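Local atomic coordinates of RagB/SusD domain protein (Flavobacterium johnsoniae, PDB entry 5J90), a protein that binds chitin as a SusD-like protein of a chitin utilization locus, and is probably an outer-membrane lipoprotein in its natural form. Residues A[89-94]-A[133-138]; A[147-151]-A[478-484]. One frame throughout, in Å; residues are numbered along the deposited sequence.

Interaction 1 of 2, residues A[89-94]-A[133-138]; sequences IWDYGY and TFGPII. With EDO (1,2-ethanediol), chain C.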
# COMPACT_ATOMS: atom_id res chain seq x y z
N ILE A 89 -23.94 7.14 0.64
CA ILE A 89 -23.40 5.89 1.17
C ILE A 89 -23.14 6.04 2.66
O ILE A 89 -23.57 5.24 3.49
CB ILE A 89 -22.08 5.50 0.47
CG1 ILE A 89 -22.24 5.47 -1.05
CG2 ILE A 89 -21.56 4.18 1.02
CD1 ILE A 89 -20.91 5.41 -1.79
N TRP A 90 -22.41 7.10 3.01
CA TRP A 90 -22.03 7.35 4.38
C TRP A 90 -23.26 7.71 5.22
O TRP A 90 -23.49 7.16 6.30
CB TRP A 90 -21.01 8.49 4.41
CG TRP A 90 -20.44 8.82 5.76
CD1 TRP A 90 -21.02 9.57 6.75
CD2 TRP A 90 -19.15 8.44 6.24
NE1 TRP A 90 -20.17 9.66 7.83
CE2 TRP A 90 -19.02 8.98 7.54
CE3 TRP A 90 -18.10 7.69 5.71
CZ2 TRP A 90 -17.86 8.79 8.31
CZ3 TRP A 90 -16.96 7.51 6.47
CH2 TRP A 90 -16.85 8.05 7.75
N ASP A 91 -24.06 8.65 4.72
CA ASP A 91 -25.14 9.19 5.53
C ASP A 91 -26.21 8.13 5.86
O ASP A 91 -26.61 8.00 7.02
CB ASP A 91 -25.73 10.45 4.88
CG ASP A 91 -24.71 11.59 4.81
OD1 ASP A 91 -23.82 11.64 5.67
OD2 ASP A 91 -24.81 12.44 3.89
N TYR A 92 -26.61 7.33 4.87
CA TYR A 92 -27.59 6.29 5.14
C TYR A 92 -27.04 5.13 5.97
O TYR A 92 -27.73 4.61 6.85
CB TYR A 92 -28.25 5.79 3.84
CG TYR A 92 -29.44 6.64 3.45
CD1 TYR A 92 -29.26 7.89 2.88
CD2 TYR A 92 -30.73 6.21 3.70
CE1 TYR A 92 -30.33 8.69 2.54
CE2 TYR A 92 -31.82 7.01 3.36
CZ TYR A 92 -31.61 8.24 2.79
OH TYR A 92 -32.68 9.04 2.45
N GLY A 93 -25.79 4.76 5.73
CA GLY A 93 -25.16 3.70 6.49
C GLY A 93 -25.01 4.04 7.96
O GLY A 93 -25.31 3.24 8.84
N TYR A 94 -24.52 5.24 8.25
CA TYR A 94 -24.33 5.62 9.64
C TYR A 94 -25.65 5.85 10.38
O TYR A 94 -25.79 5.49 11.54
CB TYR A 94 -23.39 6.83 9.76
CG TYR A 94 -21.95 6.39 9.77
CD1 TYR A 94 -21.21 6.36 8.59
CD2 TYR A 94 -21.35 5.96 10.94
CE1 TYR A 94 -19.89 5.92 8.60
CE2 TYR A 94 -20.02 5.51 10.96
CZ TYR A 94 -19.31 5.50 9.77
OH TYR A 94 -18.00 5.06 9.76
N THR A 133 -15.20 0.82 1.20
CA THR A 133 -15.45 1.91 0.27
C THR A 133 -14.56 3.13 0.53
O THR A 133 -14.00 3.69 -0.41
CB THR A 133 -16.94 2.31 0.31
OG1 THR A 133 -17.73 1.19 -0.12
CG2 THR A 133 -17.24 3.48 -0.59
N PHE A 134 -14.40 3.51 1.80
CA PHE A 134 -13.71 4.75 2.15
C PHE A 134 -12.30 4.58 2.71
O PHE A 134 -11.49 5.52 2.63
CB PHE A 134 -14.56 5.56 3.15
CG PHE A 134 -15.85 6.07 2.57
CD1 PHE A 134 -15.86 7.21 1.78
CD2 PHE A 134 -17.04 5.39 2.79
CE1 PHE A 134 -17.04 7.66 1.21
CE2 PHE A 134 -18.23 5.85 2.23
CZ PHE A 134 -18.22 6.98 1.44
N GLY A 135 -12.00 3.41 3.28
CA GLY A 135 -10.76 3.21 4.01
C GLY A 135 -10.97 3.49 5.49
O GLY A 135 -11.76 2.82 6.15
N PRO A 136 -10.28 4.50 6.03
CA PRO A 136 -10.58 4.90 7.41
C PRO A 136 -12.06 5.28 7.54
O PRO A 136 -12.62 5.90 6.63
CB PRO A 136 -9.68 6.13 7.63
CG PRO A 136 -8.56 5.96 6.62
CD PRO A 136 -9.22 5.34 5.43
N ILE A 137 -12.68 4.89 8.65
CA ILE A 137 -14.07 5.28 8.93
C ILE A 137 -14.23 5.53 10.42
O ILE A 137 -13.37 5.19 11.22
CB ILE A 137 -15.09 4.20 8.48
CG1 ILE A 137 -14.89 2.90 9.28
CG2 ILE A 137 -15.01 3.96 6.97
CD1 ILE A 137 -16.06 1.91 9.15
N ILE A 138 -15.36 6.14 10.80
CA ILE A 138 -15.72 6.23 12.20
C ILE A 138 -16.19 4.86 12.69
O ILE A 138 -17.06 4.23 12.08
CB ILE A 138 -16.81 7.29 12.43
CG1 ILE A 138 -16.26 8.68 12.11
CG2 ILE A 138 -17.31 7.22 13.88
CD1 ILE A 138 -17.31 9.79 12.10
C1 EDO C . -32.69 11.83 1.48
O1 EDO C . -33.21 11.49 2.77
C2 EDO C . -31.95 13.15 1.56
O2 EDO C . -30.95 13.08 2.58
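W90 and F134 form the apolar centre. The six-membered ring of W90 turns its edge to the face of F134 in a T-shaped stack, with centroids 5.4 Å apart and planes at 85°. I89 closes one flank: I89 CG2 lies 3.9 Å from F134 CE2, at the edge of that ring. I89 CD1 also lies 4.3 Å from T133 CG2. Further along the indole, W90 CZ3 is 4.1 Å from I137 CG2, and W90 CZ2 is 4.0 Å from I138 CD1. I89, W90 and Y94 therefore cover both the last helical residues, T133 and F134, and the chain that leaves them. G135, with a positive phi of 93°, is where the chain leaves the helix. At the polar edge, Y94 reaches the departing chain. Y94 OH donates a hydrogen bond to I138 O, at 2.6 Å, while Y94 CE2 packs on I138 CB at 4.0 Å. M127 and M130 of helix 113-134 also touch the Y94 side chain. Away from this contact, Y92 OH is hydrogen-bonded to O1 of an ethanediol, 2.5 Å away. Helix 83-108 thus packs on the C-terminal end of helix 113-134 and on the chain leaving it, within the mainly helical SusD-like fold of the TPR clan.

Interaction 2 of 2, residues A[147-151]-A[478-484]; sequences ATIAY and NSGGVAT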
# COMPACT_ATOMS: atom_id res chain seq x y z
N ALA A 147 -16.26 17.50 19.72
CA ALA A 147 -16.40 18.24 18.47
C ALA A 147 -15.74 17.47 17.33
O ALA A 147 -16.21 17.50 16.19
CB ALA A 147 -15.79 19.63 18.61
N THR A 148 -14.64 16.80 17.64
CA THR A 148 -13.98 15.91 16.69
C THR A 148 -14.36 14.47 16.99
O THR A 148 -14.04 13.95 18.06
CB THR A 148 -12.45 16.05 16.77
OG1 THR A 148 -12.05 17.30 16.19
CG2 THR A 148 -11.76 14.90 16.02
N ILE A 149 -15.06 13.83 16.05
CA ILE A 149 -15.30 12.40 16.13
C ILE A 149 -14.26 11.72 15.24
O ILE A 149 -14.35 11.76 14.00
CB ILE A 149 -16.73 12.01 15.70
CG1 ILE A 149 -17.76 12.81 16.52
CG2 ILE A 149 -16.95 10.51 15.86
CD1 ILE A 149 -19.19 12.59 16.08
N ALA A 150 -13.24 11.16 15.87
CA ALA A 150 -12.09 10.64 15.15
C ALA A 150 -12.40 9.37 14.35
O ALA A 150 -13.27 8.57 14.73
CB ALA A 150 -10.92 10.39 16.10
N TYR A 151 -11.69 9.22 13.24
CA TYR A 151 -11.77 8.02 12.42
C TYR A 151 -10.75 7.00 12.92
O TYR A 151 -9.68 7.37 13.39
CB TYR A 151 -11.44 8.34 10.97
CG TYR A 151 -12.49 9.12 10.19
CD1 TYR A 151 -13.25 10.14 10.77
CD2 TYR A 151 -12.69 8.87 8.84
CE1 TYR A 151 -14.19 10.86 10.03
CE2 TYR A 151 -13.62 9.58 8.08
CZ TYR A 151 -14.36 10.58 8.68
OH TYR A 151 -15.29 11.27 7.94
N ASN A 478 -17.85 17.63 10.75
CA ASN A 478 -16.84 16.89 11.51
C ASN A 478 -15.48 17.09 10.87
O ASN A 478 -14.75 16.12 10.63
CB ASN A 478 -17.20 15.40 11.55
CG ASN A 478 -16.30 14.59 12.48
OD1 ASN A 478 -15.72 15.11 13.43
ND2 ASN A 478 -16.19 13.29 12.21
N SER A 479 -15.12 18.34 10.59
CA SER A 479 -13.87 18.61 9.88
C SER A 479 -12.65 18.06 10.64
O SER A 479 -11.70 17.59 10.03
CB SER A 479 -13.71 20.10 9.59
OG SER A 479 -13.66 20.83 10.81
N GLY A 480 -12.70 18.11 11.97
CA GLY A 480 -11.61 17.58 12.77
C GLY A 480 -11.49 16.08 12.58
O GLY A 480 -10.38 15.52 12.52
N GLY A 481 -12.63 15.41 12.48
CA GLY A 481 -12.65 13.97 12.26
C GLY A 481 -12.11 13.63 10.89
O GLY A 481 -11.30 12.70 10.74
N VAL A 482 -12.54 14.36 9.87
CA VAL A 482 -12.02 14.12 8.53
C VAL A 482 -10.50 14.23 8.49
O VAL A 482 -9.83 13.44 7.83
CB VAL A 482 -12.68 15.04 7.49
CG1 VAL A 482 -12.03 14.86 6.12
CG2 VAL A 482 -14.18 14.76 7.42
N ALA A 483 -9.95 15.21 9.21
CA ALA A 483 -8.50 15.35 9.28
C ALA A 483 -7.84 14.08 9.80
O ALA A 483 -6.80 13.66 9.28
CB ALA A 483 -8.10 16.57 10.13
N THR A 484 -8.43 13.46 10.83
CA THR A 484 -7.90 12.18 11.32
C THR A 484 -8.05 11.09 10.26
O THR A 484 -7.16 10.24 10.13
CB THR A 484 -8.51 11.72 12.68
OG1 THR A 484 -9.87 11.30 12.51
CG2 THR A 484 -8.41 12.83 13.74
O HOH W 1 -14.72 18.76 14.03
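The amide side chain of N478 pairs with both the N and the O of I149. I149 N donates to N478 OD1, and N478 ND2 donates to I149 O, each at 3.0 Å and nearly straight. N478 is also the N-cap of helix 479-489: G481 N gives a weak capping bond to N478 OD1, at 3.2 Å. One asparagine thus caps the helix and holds an extended loop against it. E474 takes a further hydrogen bond from N478 ND2 and is hydrogen-bonded to Y151 OH. Nearly two turns further along the helix, Y151 N donates to T484 OG1 at 2.9 Å. T484 OG1 in turn donates to G481 O at 2.7 Å, so this hydroxyl is used in both directions.

The packing is close because G480 and G481 lack side chains. A CB on G480 would clash with T148 OG1, and one on G481 with I149 O and N478 ND2. Instead, G481 CA makes a CA-H...O contact of 3.3 Å with I149 O. T148 CG2 lies 3.7 Å from G481 N. The Y151 side chain lies along the first turn, with Y151 CD1 3.2 Å from G481 O and Y151 OH 3.7 Å from V482 CG2. At the outer end, a water donates to A147 O at 2.9 Å and accepts from G480 N at 3.0 Å.

How the interactions relate
From the N terminus, helix 83-108 comes first and helix 113-134 follows. Interaction 1 closes this nearby connection, with 38 residues between its segments. The chain leaves helix 113-134 at F134 and runs as a loop, through I138, to helix 154-177. In that loop interaction 2 opens, and it closes only after 326 more residues, at the start of helix 479-489. The two contacts are in series and neither nest nor cross. The centres of interactions 1 and 2 are about 13 Å apart. They still touch: Y151 of interaction 2 packs on W90 and I138 of interaction 1, and N478 also meets I138. Together they tie the early helices to helices near the C terminus, through the loop that follows helix 113-134.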